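Local coordinates for protein mannan endo-1,6-alpha-mannosidase (Chaetomium thermophilum, PDB 6RY0) that probably cleaves alpha-1,6-mannosidic linkages and, as a Dfg5-type family 76 transglycosidase, is thought to transfer GPI-anchored glycoproteins into the fungal cell wall, at residues Gly179-Ile184 against Ala189-Lys194; Asp128-Trp133 against Trp163-Ser168; Asp115-Asn120 against Pro169-Gly174. One frame throughout, in Å; residues are numbered along the deposited sequence.

Contact 1. Residues Gly179-Ile184 against Ala189-Lys194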
loop_
_atom_site.group_PDB
_atom_site.type_symbol
_atom_site.label_atom_id
_atom_site.label_comp_id
_atom_site.label_asym_id
_atom_site.label_seq_id
_atom_site.Cartn_x
_atom_site.Cartn_y
_atom_site.Cartn_z
ATOM N N GLY A 179 5.041 6.833 -18.873
ATOM C CA GLY A 179 4.599 6.933 -17.492
ATOM C C GLY A 179 3.110 7.173 -17.368
ATOM O O GLY A 179 2.486 7.796 -18.232
ATOM N N LEU A 180 2.538 6.679 -16.290
ATOM C CA LEU A 180 1.174 6.998 -15.923
ATOM C C LEU A 180 1.073 8.398 -15.347
ATOM O O LEU A 180 1.914 8.858 -14.581
ATOM C CB LEU A 180 0.661 6.031 -14.849
ATOM C CG LEU A 180 0.435 4.589 -15.255
ATOM C CD1 LEU A 180 0.097 3.760 -14.034
ATOM C CD2 LEU A 180 -0.669 4.490 -16.259
ATOM N N ARG A 181 -0.036 9.040 -15.698
ATOM C CA ARG A 181 -0.529 10.213 -15.004
ATOM C C ARG A 181 -1.129 9.818 -13.663
ATOM O O ARG A 181 -1.597 8.700 -13.472
ATOM C CB ARG A 181 -1.561 10.948 -15.867
ATOM C CG ARG A 181 -0.980 11.443 -17.192
ATOM C CD ARG A 181 -2.076 11.832 -18.157
ATOM N NE ARG A 181 -1.555 12.277 -19.449
ATOM C CZ ARG A 181 -1.330 13.557 -19.762
ATOM N NH1 ARG A 181 -1.510 14.509 -18.853
ATOM N NH2 ARG A 181 -0.934 13.876 -20.989
ATOM N N TRP A 182 -1.157 10.766 -12.742
ATOM C CA TRP A 182 -1.745 10.547 -11.443
ATOM C C TRP A 182 -3.203 10.135 -11.558
ATOM O O TRP A 182 -3.637 9.172 -10.924
ATOM C CB TRP A 182 -1.588 11.820 -10.628
ATOM C CG TRP A 182 -2.060 11.745 -9.243
ATOM C CD1 TRP A 182 -2.263 10.629 -8.468
ATOM C CD2 TRP A 182 -2.337 12.849 -8.422
ATOM N NE1 TRP A 182 -2.635 10.995 -7.187
ATOM C CE2 TRP A 182 -2.715 12.362 -7.151
ATOM C CE3 TRP A 182 -2.322 14.226 -8.640
ATOM C CZ2 TRP A 182 -3.064 13.208 -6.113
ATOM C CZ3 TRP A 182 -2.661 15.054 -7.625
ATOM C CH2 TRP A 182 -3.044 14.553 -6.374
ATOM N N GLN A 183 -3.973 10.916 -12.315
ATOM C CA GLN A 183 -5.409 10.744 -12.442
ATOM C C GLN A 183 -5.812 9.940 -13.657
ATOM O O GLN A 183 -5.122 9.939 -14.678
ATOM C CB GLN A 183 -6.069 12.104 -12.484
ATOM C CG GLN A 183 -5.816 12.946 -11.227
ATOM C CD GLN A 183 -6.394 12.279 -9.981
ATOM O OE1 GLN A 183 -7.561 11.912 -9.959
ATOM N NE2 GLN A 183 -5.541 12.002 -9.004
ATOM N N ILE A 184 -6.950 9.253 -13.527
ATOM C CA ILE A 184 -7.529 8.506 -14.622
ATOM C C ILE A 184 -8.384 9.386 -15.532
ATOM O O ILE A 184 -8.181 9.420 -16.728
ATOM C CB ILE A 184 -8.246 7.212 -14.115
ATOM C CG1 ILE A 184 -7.215 6.259 -13.521
ATOM C CG2 ILE A 184 -9.037 6.560 -15.242
ATOM C CD1 ILE A 184 -7.809 5.226 -12.607
ATOM N N ALA A 189 -8.449 17.205 -11.633
ATOM C CA ALA A 189 -7.269 17.976 -11.265
ATOM C C ALA A 189 -6.134 17.011 -10.961
ATOM O O ALA A 189 -6.315 16.023 -10.255
ATOM C CB ALA A 189 -7.561 18.862 -10.053
ATOM N N GLY A 190 -4.976 17.293 -11.529
ATOM C CA GLY A 190 -3.829 16.437 -11.325
ATOM C C GLY A 190 -3.534 15.498 -12.486
ATOM O O GLY A 190 -2.557 14.756 -12.435
ATOM N N TYR A 191 -4.357 15.542 -13.534
ATOM C CA TYR A 191 -4.108 14.712 -14.709
ATOM C C TYR A 191 -2.780 15.078 -15.374
ATOM O O TYR A 191 -2.176 14.249 -16.034
ATOM C CB TYR A 191 -5.246 14.863 -15.701
ATOM C CG TYR A 191 -5.204 13.928 -16.898
ATOM C CD1 TYR A 191 -5.510 12.567 -16.775
ATOM C CD2 TYR A 191 -4.914 14.417 -18.154
ATOM C CE1 TYR A 191 -5.520 11.731 -17.889
ATOM C CE2 TYR A 191 -4.920 13.597 -19.259
ATOM C CZ TYR A 191 -5.224 12.257 -19.128
ATOM O OH TYR A 191 -5.228 11.454 -20.259
ATOM N N ASN A 192 -2.324 16.316 -15.185
ATOM C CA ASN A 192 -1.052 16.771 -15.727
ATOM C C ASN A 192 0.173 16.400 -14.886
ATOM O O ASN A 192 1.285 16.726 -15.274
ATOM C CB ASN A 192 -1.086 18.292 -15.919
ATOM C CG ASN A 192 -1.180 19.067 -14.600
ATOM O OD1 ASN A 192 -1.703 18.600 -13.610
ATOM N ND2 ASN A 192 -0.673 20.282 -14.605
ATOM N N TYR A 193 -0.026 15.713 -13.764
ATOM C CA TYR A 193 1.066 15.330 -12.880
ATOM C C TYR A 193 1.355 13.845 -13.076
ATOM O O TYR A 193 0.501 12.998 -12.814
ATOM C CB TYR A 193 0.666 15.610 -11.435
ATOM C CG TYR A 193 1.754 15.531 -10.385
ATOM C CD1 TYR A 193 2.950 16.220 -10.532
ATOM C CD2 TYR A 193 1.554 14.851 -9.180
ATOM C CE1 TYR A 193 3.924 16.190 -9.533
ATOM C CE2 TYR A 193 2.526 14.830 -8.186
ATOM C CZ TYR A 193 3.703 15.513 -8.362
ATOM O OH TYR A 193 4.694 15.530 -7.401
ATOM N N LYS A 194 2.546 13.524 -13.559
ATOM C CA LYS A 194 2.977 12.129 -13.647
ATOM C C LYS A 194 3.809 11.865 -12.406
ATOM O O LYS A 194 4.905 12.393 -12.255
ATOM C CB LYS A 194 3.756 11.859 -14.926
ATOM C CG LYS A 194 2.875 11.841 -16.176
ATOM C CD LYS A 194 3.529 11.357 -17.436
ATOM C CE LYS A 194 2.466 11.058 -18.466
ATOM N NZ LYS A 194 3.019 10.435 -19.713
HETATM O O HOH W 1 0.720 8.788 -20.195
#
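Arg-181 stacks flat on Tyr-191 at the heart of a loop-against-turn contact: the irregular run Gly-179 to Ile-184 lies against the type I turn from Gly-190 to Tyr-193, just where the chain enters the short strand 193-195. That strand pairs antiparallel with strand 245-247, Lys-194 bonding to Gly-246, so the contact sets the 179-184 loop along the edge of this two-stranded sheet. Guanidinium and phenol ring are 10° from parallel. The aliphatic part joins in as a CH-pi contact, Arg-181 CD sitting 3.4 Å from the centroid of the Tyr-191 ring and over its face. Because CG of Tyr-191 is anti to its backbone N (chi1 -173°), the ring lies beside its own carbonyl carbon, and one arginine can cover both: NH1 of Arg-181 donates to Tyr-191 O at 2.9 Å, in the guanidinium plane but well above the carbonyl plane.

The backbones are joined by Trp-182 N donating to Tyr-193 O (2.8 Å). Next to this bond the turn passes close to the indole, with Gly-190 CA 3.8 Å from Trp-182 CE3; a side chain at this glycine would run into the ring. The indole NE1 itself is bonded to Asp-128. Lys-194 runs extended past the carbonyl of Leu-180, and its NZ donates to Gly-179 O at 3.1 Å. NZ is also hydrogen-bonded to the carbonyls of Thr-175 and Gly-178, and a water bridges it to Gly-179 O.

Asp-173 takes Arg-181 NH2 on OD2 and Lys-194 NZ on OD1, so one carboxylate probably balances both cations in this partly buried corner.

Contact 2. Residues Asp128-Trp133 against Trp163-Ser168; sequences DDQGFW and WTTQAS
Gln-130 reaches across from one helix to bond with two consecutive residues of the next. Its NE2 donates to Thr-165 OG1 at 2.8 Å, and its OE1 accepts from Gln-166 NE2 at a longer 3.2 Å. Both bonds are fairly straight at the hydrogen, but Gln-166 NE2 comes in from well above the carbonyl plane of Gln-130, and the two amides are turned 70° against each other as the two chains run alongside each other with opposite sense. Gln-130 gets there by an extended chain with CG anti to the backbone N (chi1 -176°).

Each end of this buried amide has a second partner: NE2 also donates to the carbonyl of Asp-115, and OE1 also accepts from Arg-171. Four bonds of this kind fix the flip of the amide and leave it little freedom to rotate. Thr-165 OG1 is itself bonded to the carbonyl of Val-162, one turn back in its own helix.

Beyond the polar atoms the interface is thin, burying 159 Å² in all. Gln-166 CG lies 3.6 Å from Gln-130 OE1, and Gln-166 NE2 comes within 3.7 Å of Gly-131 N.

The helix segments run nearly antiparallel, at 153°, with axes 10.7 Å apart, as expected of successive helices in the alpha/alpha barrel of family 76. Trp-163 and Gln-166 pack on Phe-202 of helix 196-213, whereas Trp-133 turns to Tyr-116 and to Trp-76 of helix 76-93.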
loop_
_atom_site.group_PDB
_atom_site.type_symbol
_atom_site.label_atom_id
_atom_site.label_comp_id
_atom_site.label_asym_id
_atom_site.label_seq_id
_atom_site.Cartn_x
_atom_site.Cartn_y
_atom_site.Cartn_z
ATOM N N ASP A 128 -3.229 5.674 -8.464
ATOM C CA ASP A 128 -2.821 5.224 -7.135
ATOM C C ASP A 128 -4.011 4.723 -6.304
ATOM O O ASP A 128 -3.911 3.705 -5.634
ATOM C CB ASP A 128 -2.064 6.340 -6.375
ATOM C CG ASP A 128 -2.789 7.699 -6.305
ATOM O OD1 ASP A 128 -3.671 7.991 -7.129
ATOM O OD2 ASP A 128 -2.490 8.482 -5.383
ATOM N N ASP A 129 -5.131 5.435 -6.339
ATOM C CA ASP A 129 -6.282 5.002 -5.568
ATOM C C ASP A 129 -6.734 3.620 -6.016
ATOM O O ASP A 129 -6.935 2.707 -5.211
ATOM C CB ASP A 129 -7.448 5.980 -5.695
ATOM C CG ASP A 129 -7.073 7.379 -5.383
ATOM O OD1 ASP A 129 -6.679 8.099 -6.282
ATOM O OD2 ASP A 129 -7.139 7.780 -4.235
ATOM N N GLN A 130 -6.915 3.471 -7.322
ATOM C CA GLN A 130 -7.294 2.186 -7.903
ATOM C C GLN A 130 -6.214 1.138 -7.609
ATOM O O GLN A 130 -6.525 -0.014 -7.264
ATOM C CB GLN A 130 -7.476 2.353 -9.418
ATOM C CG GLN A 130 -7.965 1.101 -10.090
ATOM C CD GLN A 130 -7.750 1.069 -11.586
ATOM O OE1 GLN A 130 -6.894 1.789 -12.116
ATOM N NE2 GLN A 130 -8.491 0.208 -12.273
ATOM N N GLY A 131 -4.962 1.542 -7.724
ATOM C CA GLY A 131 -3.852 0.658 -7.477
ATOM C C GLY A 131 -3.836 0.091 -6.091
ATOM O O GLY A 131 -3.550 -1.096 -5.946
ATOM N N PHE A 132 -4.125 0.904 -5.077
ATOM C CA PHE A 132 -4.116 0.374 -3.708
ATOM C C PHE A 132 -5.167 -0.707 -3.512
ATOM O O PHE A 132 -4.915 -1.690 -2.816
ATOM C CB PHE A 132 -4.253 1.486 -2.683
ATOM C CG PHE A 132 -2.951 2.016 -2.223
ATOM C CD1 PHE A 132 -2.309 1.449 -1.156
ATOM C CD2 PHE A 132 -2.333 3.075 -2.879
ATOM C CE1 PHE A 132 -1.054 1.917 -0.736
ATOM C CE2 PHE A 132 -1.085 3.514 -2.469
ATOM C CZ PHE A 132 -0.471 2.908 -1.395
ATOM N N TRP A 133 -6.353 -0.550 -4.109
ATOM C CA TRP A 133 -7.352 -1.616 -4.058
ATOM C C TRP A 133 -6.860 -2.847 -4.789
ATOM O O TRP A 133 -7.016 -3.964 -4.307
ATOM C CB TRP A 133 -8.686 -1.132 -4.633
ATOM C CG TRP A 133 -9.450 -0.231 -3.717
ATOM C CD1 TRP A 133 -9.492 1.115 -3.719
ATOM C CD2 TRP A 133 -10.307 -0.658 -2.646
ATOM N NE1 TRP A 133 -10.330 1.564 -2.707
ATOM C CE2 TRP A 133 -10.859 0.485 -2.054
ATOM C CE3 TRP A 133 -10.648 -1.907 -2.134
ATOM C CZ2 TRP A 133 -11.742 0.408 -0.967
ATOM C CZ3 TRP A 133 -11.529 -1.982 -1.066
ATOM C CH2 TRP A 133 -12.065 -0.834 -0.500
ATOM N N TRP A 163 -4.549 -4.089 -13.046
ATOM C CA TRP A 163 -3.332 -4.003 -13.820
ATOM C C TRP A 163 -3.645 -3.784 -15.306
ATOM O O TRP A 163 -3.021 -2.966 -15.973
ATOM C CB TRP A 163 -2.492 -5.276 -13.599
ATOM C CG TRP A 163 -1.190 -5.247 -14.378
ATOM C CD1 TRP A 163 0.004 -4.749 -13.954
ATOM C CD2 TRP A 163 -0.997 -5.680 -15.708
ATOM N NE1 TRP A 163 0.928 -4.837 -14.946
ATOM C CE2 TRP A 163 0.334 -5.398 -16.046
ATOM C CE3 TRP A 163 -1.824 -6.305 -16.657
ATOM C CZ2 TRP A 163 0.853 -5.694 -17.302
ATOM C CZ3 TRP A 163 -1.326 -6.603 -17.883
ATOM C CH2 TRP A 163 0.000 -6.289 -18.212
ATOM N N THR A 164 -4.614 -4.550 -15.835
ATOM C CA THR A 164 -4.942 -4.462 -17.244
ATOM C C THR A 164 -5.451 -3.067 -17.601
ATOM O O THR A 164 -5.050 -2.491 -18.627
ATOM C CB THR A 164 -5.953 -5.552 -17.623
ATOM O OG1 THR A 164 -5.340 -6.835 -17.486
ATOM C CG2 THR A 164 -6.405 -5.363 -19.064
ATOM N N THR A 165 -6.325 -2.490 -16.792
ATOM C CA THR A 165 -6.796 -1.149 -17.056
ATOM C C THR A 165 -5.663 -0.146 -16.980
ATOM O O THR A 165 -5.669 0.856 -17.723
ATOM C CB THR A 165 -7.968 -0.727 -16.159
ATOM O OG1 THR A 165 -7.544 -0.606 -14.800
ATOM C CG2 THR A 165 -9.174 -1.638 -16.305
ATOM N N GLN A 166 -4.688 -0.375 -16.116
ATOM C CA GLN A 166 -3.532 0.511 -15.990
ATOM C C GLN A 166 -2.557 0.368 -17.143
ATOM O O GLN A 166 -1.826 1.305 -17.435
ATOM C CB GLN A 166 -2.847 0.321 -14.624
ATOM C CG GLN A 166 -3.707 0.853 -13.520
ATOM C CD GLN A 166 -3.106 0.849 -12.175
ATOM O OE1 GLN A 166 -2.007 0.370 -11.986
ATOM N NE2 GLN A 166 -3.810 1.442 -11.227
ATOM N N ALA A 167 -2.563 -0.787 -17.801
ATOM C CA ALA A 167 -1.746 -1.057 -18.986
ATOM C C ALA A 167 -2.408 -0.578 -20.276
ATOM O O ALA A 167 -1.806 -0.623 -21.332
ATOM C CB ALA A 167 -1.472 -2.544 -19.091
ATOM N N SER A 168 -3.654 -0.112 -20.221
ATOM C CA SER A 168 -4.404 0.219 -21.416
ATOM C C SER A 168 -3.724 1.369 -22.147
ATOM O O SER A 168 -3.189 2.285 -21.526
ATOM C CB SER A 168 -5.836 0.547 -21.011
ATOM O OG SER A 168 -6.713 0.644 -22.121
#

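Contact 3. Residues Asp115-Asn120 against Pro169-Gly174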
loop_
_atom_site.group_PDB
_atom_site.type_symbol
_atom_site.label_atom_id
_atom_site.label_comp_id
_atom_site.label_asym_id
_atom_site.label_seq_id
_atom_site.Cartn_x
_atom_site.Cartn_y
_atom_site.Cartn_z
ATOM N N ASP A 115 -13.157 -4.015 -11.514
ATOM C CA ASP A 115 -11.888 -3.399 -11.848
ATOM C C ASP A 115 -11.506 -2.300 -10.865
ATOM O O ASP A 115 -10.564 -1.548 -11.115
ATOM C CB ASP A 115 -11.880 -2.847 -13.267
ATOM C CG ASP A 115 -12.900 -1.770 -13.501
ATOM O OD1 ASP A 115 -13.677 -1.477 -12.572
ATOM O OD2 ASP A 115 -12.914 -1.223 -14.628
ATOM N N TYR A 116 -12.223 -2.190 -9.736
ATOM C CA TYR A 116 -11.997 -1.118 -8.772
ATOM C C TYR A 116 -12.086 0.264 -9.407
ATOM O O TYR A 116 -11.383 1.193 -9.007
ATOM C CB TYR A 116 -10.723 -1.342 -7.935
ATOM C CG TYR A 116 -10.924 -2.421 -6.907
ATOM C CD1 TYR A 116 -11.815 -2.230 -5.869
ATOM C CD2 TYR A 116 -10.256 -3.629 -6.947
ATOM C CE1 TYR A 116 -12.056 -3.206 -4.927
ATOM C CE2 TYR A 116 -10.475 -4.626 -5.990
ATOM C CZ TYR A 116 -11.389 -4.410 -5.002
ATOM O OH TYR A 116 -11.601 -5.413 -4.083
ATOM N N GLN A 117 -13.045 0.430 -10.336
ATOM C CA GLN A 117 -13.398 1.741 -10.861
ATOM C C GLN A 117 -14.884 2.025 -10.695
ATOM O O GLN A 117 -15.583 2.335 -11.652
ATOM C CB GLN A 117 -12.990 1.886 -12.325
ATOM C CG GLN A 117 -11.505 1.592 -12.517
ATOM C CD GLN A 117 -11.004 1.999 -13.865
ATOM O OE1 GLN A 117 -10.434 3.085 -14.015
ATOM N NE2 GLN A 117 -11.223 1.160 -14.870
ATOM N N PRO A 118 -15.393 1.947 -9.462
ATOM C CA PRO A 118 -16.788 2.280 -9.265
ATOM C C PRO A 118 -17.000 3.792 -9.627
ATOM O O PRO A 118 -16.311 4.666 -9.186
ATOM C CB PRO A 118 -16.990 2.010 -7.772
ATOM C CG PRO A 118 -15.680 2.205 -7.148
ATOM C CD PRO A 118 -14.707 1.659 -8.196
ATOM N N PRO A 119 -17.936 4.093 -10.549
ATOM C CA PRO A 119 -17.974 5.470 -11.089
ATOM C C PRO A 119 -18.511 6.491 -10.099
ATOM O O PRO A 119 -18.266 7.704 -10.249
ATOM C CB PRO A 119 -18.901 5.347 -12.317
ATOM C CG PRO A 119 -19.732 4.141 -12.065
ATOM C CD PRO A 119 -18.806 3.188 -11.318
ATOM N N ASN A 120 -19.250 6.023 -9.096
ATOM C CA ASN A 120 -19.647 6.976 -8.068
ATOM C C ASN A 120 -18.448 7.624 -7.454
ATOM O O ASN A 120 -18.543 8.740 -6.988
ATOM C CB ASN A 120 -20.530 6.342 -7.015
ATOM C CG ASN A 120 -21.945 6.137 -7.522
ATOM O OD1 ASN A 120 -22.267 6.450 -8.683
ATOM N ND2 ASN A 120 -22.783 5.577 -6.681
ATOM N N PRO A 169 -3.762 1.347 -23.485
ATOM C CA PRO A 169 -2.928 2.298 -24.217
ATOM C C PRO A 169 -3.208 3.774 -23.954
ATOM O O PRO A 169 -2.265 4.577 -24.006
ATOM C CB PRO A 169 -3.156 1.903 -25.679
ATOM C CG PRO A 169 -4.235 0.922 -25.697
ATOM C CD PRO A 169 -4.371 0.344 -24.371
ATOM N N GLU A 170 -4.446 4.160 -23.645
ATOM C CA GLU A 170 -4.723 5.591 -23.419
ATOM C C GLU A 170 -4.088 6.121 -22.141
ATOM O O GLU A 170 -3.968 7.353 -21.965
ATOM C CB GLU A 170 -6.230 5.881 -23.410
ATOM C CG GLU A 170 -7.008 5.503 -22.145
ATOM C CD GLU A 170 -7.191 4.009 -21.896
ATOM O OE1 GLU A 170 -6.904 3.165 -22.785
ATOM O OE2 GLU A 170 -7.657 3.683 -20.792
ATOM N N ARG A 171 -3.646 5.204 -21.275
ATOM C CA ARG A 171 -2.974 5.640 -20.061
ATOM C C ARG A 171 -1.460 5.801 -20.252
ATOM O O ARG A 171 -0.775 6.180 -19.314
ATOM C CB ARG A 171 -3.282 4.707 -18.894
ATOM C CG ARG A 171 -4.740 4.686 -18.530
ATOM C CD ARG A 171 -4.988 4.165 -17.110
ATOM N NE ARG A 171 -6.415 3.976 -16.879
ATOM C CZ ARG A 171 -6.956 3.355 -15.842
ATOM N NH1 ARG A 171 -6.227 2.999 -14.799
ATOM N NH2 ARG A 171 -8.243 3.069 -15.877
ATOM N N HIS A 172 -0.953 5.529 -21.458
ATOM C CA HIS A 172 0.482 5.613 -21.752
ATOM C C HIS A 172 0.692 6.419 -23.000
ATOM O O HIS A 172 0.824 5.864 -24.076
ATOM C CB HIS A 172 1.060 4.196 -21.916
ATOM C CG HIS A 172 0.904 3.390 -20.684
ATOM N ND1 HIS A 172 1.845 3.389 -19.687
ATOM C CD2 HIS A 172 -0.147 2.664 -20.229
ATOM C CE1 HIS A 172 1.396 2.668 -18.676
ATOM N NE2 HIS A 172 0.183 2.225 -18.973
ATOM N N ASP A 173 0.794 7.724 -22.844
ATOM C CA ASP A 173 1.011 8.602 -23.969
ATOM C C ASP A 173 2.487 9.016 -24.063
ATOM O O ASP A 173 3.330 8.511 -23.326
ATOM C CB ASP A 173 0.002 9.777 -23.955
ATOM C CG ASP A 173 0.255 10.825 -22.885
ATOM O OD1 ASP A 173 1.390 10.989 -22.428
ATOM O OD2 ASP A 173 -0.719 11.538 -22.536
ATOM N N GLY A 174 2.811 9.888 -25.013
ATOM C CA GLY A 174 4.196 10.208 -25.285
ATOM C C GLY A 174 4.753 11.316 -24.418
ATOM O O GLY A 174 5.960 11.561 -24.472
HETATM O O HOH W 2 -10.543 1.665 -17.700
#
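Gln-117 and Arg-171 meet across two loops whose backbones stay far apart, the CA atoms of these two residues being 14.4 Å from each other. Gln-117 closes an Asx turn, its N donating to Asp-115 OD1 at 3.0 Å, while Arg-171 ends a short 3-10 segment that follows helix 155-167.

Both side chains are stretched out and reach toward each other across the gap. Gln-117 carries its CG beside the backbone N (chi1 -55°) and then runs extended, presenting OE1 to the edge of the guanidinium, near its plane. The bond from Arg-171 NH2 to Gln-117 OE1 is short at 2.9 Å but weak, bent to 130° at the hydrogen, with amide and guanidinium planes 61° apart. Arg-171 has a stronger partner in Gln-130, whose OE1 takes NH1.

The other end of the amide is set by Asp-115: Gln-117 NE2 donates to Asp-115 OD2 at 2.9 Å, meeting it from above the carboxylate plane. Asp-115 thus holds both the backbone and the side chain of Gln-117 and directs OE1 at the arginine. With an alanine here, Arg-171 NH2 would probably lose its direct tie to the 115-120 loop, and Asp-115 OD2 would be left without its amide donor.

A water bridges the pair, accepting from Gln-117 NE2 at 3.0 Å and, weakly, from Arg-171 NH2 at 3.3 Å.

In the fold
The three contacts form one patch of the chain. Contacts 2 and 3 are closest, centres about 7 Å apart, and contact 3 brackets contact 2 in sequence; His-172 NE2 meets Gln-166 O at 2.7 Å. Contact 1 follows along the chain, its centre about 11 Å from that of contact 3 and about 13 Å from that of contact 2. It is tied to contact 3 by the salt bridge of Arg-181 NH2 with Asp-173 OD2 at 2.8 Å. Asp-129 in contact 2 binds calcium, though no ion sits there in this model. The side chain of Gln-183 is about 5 Å from that of Asp-129. The side chain of Gln-117 is about 9 Å from that of Asp-129.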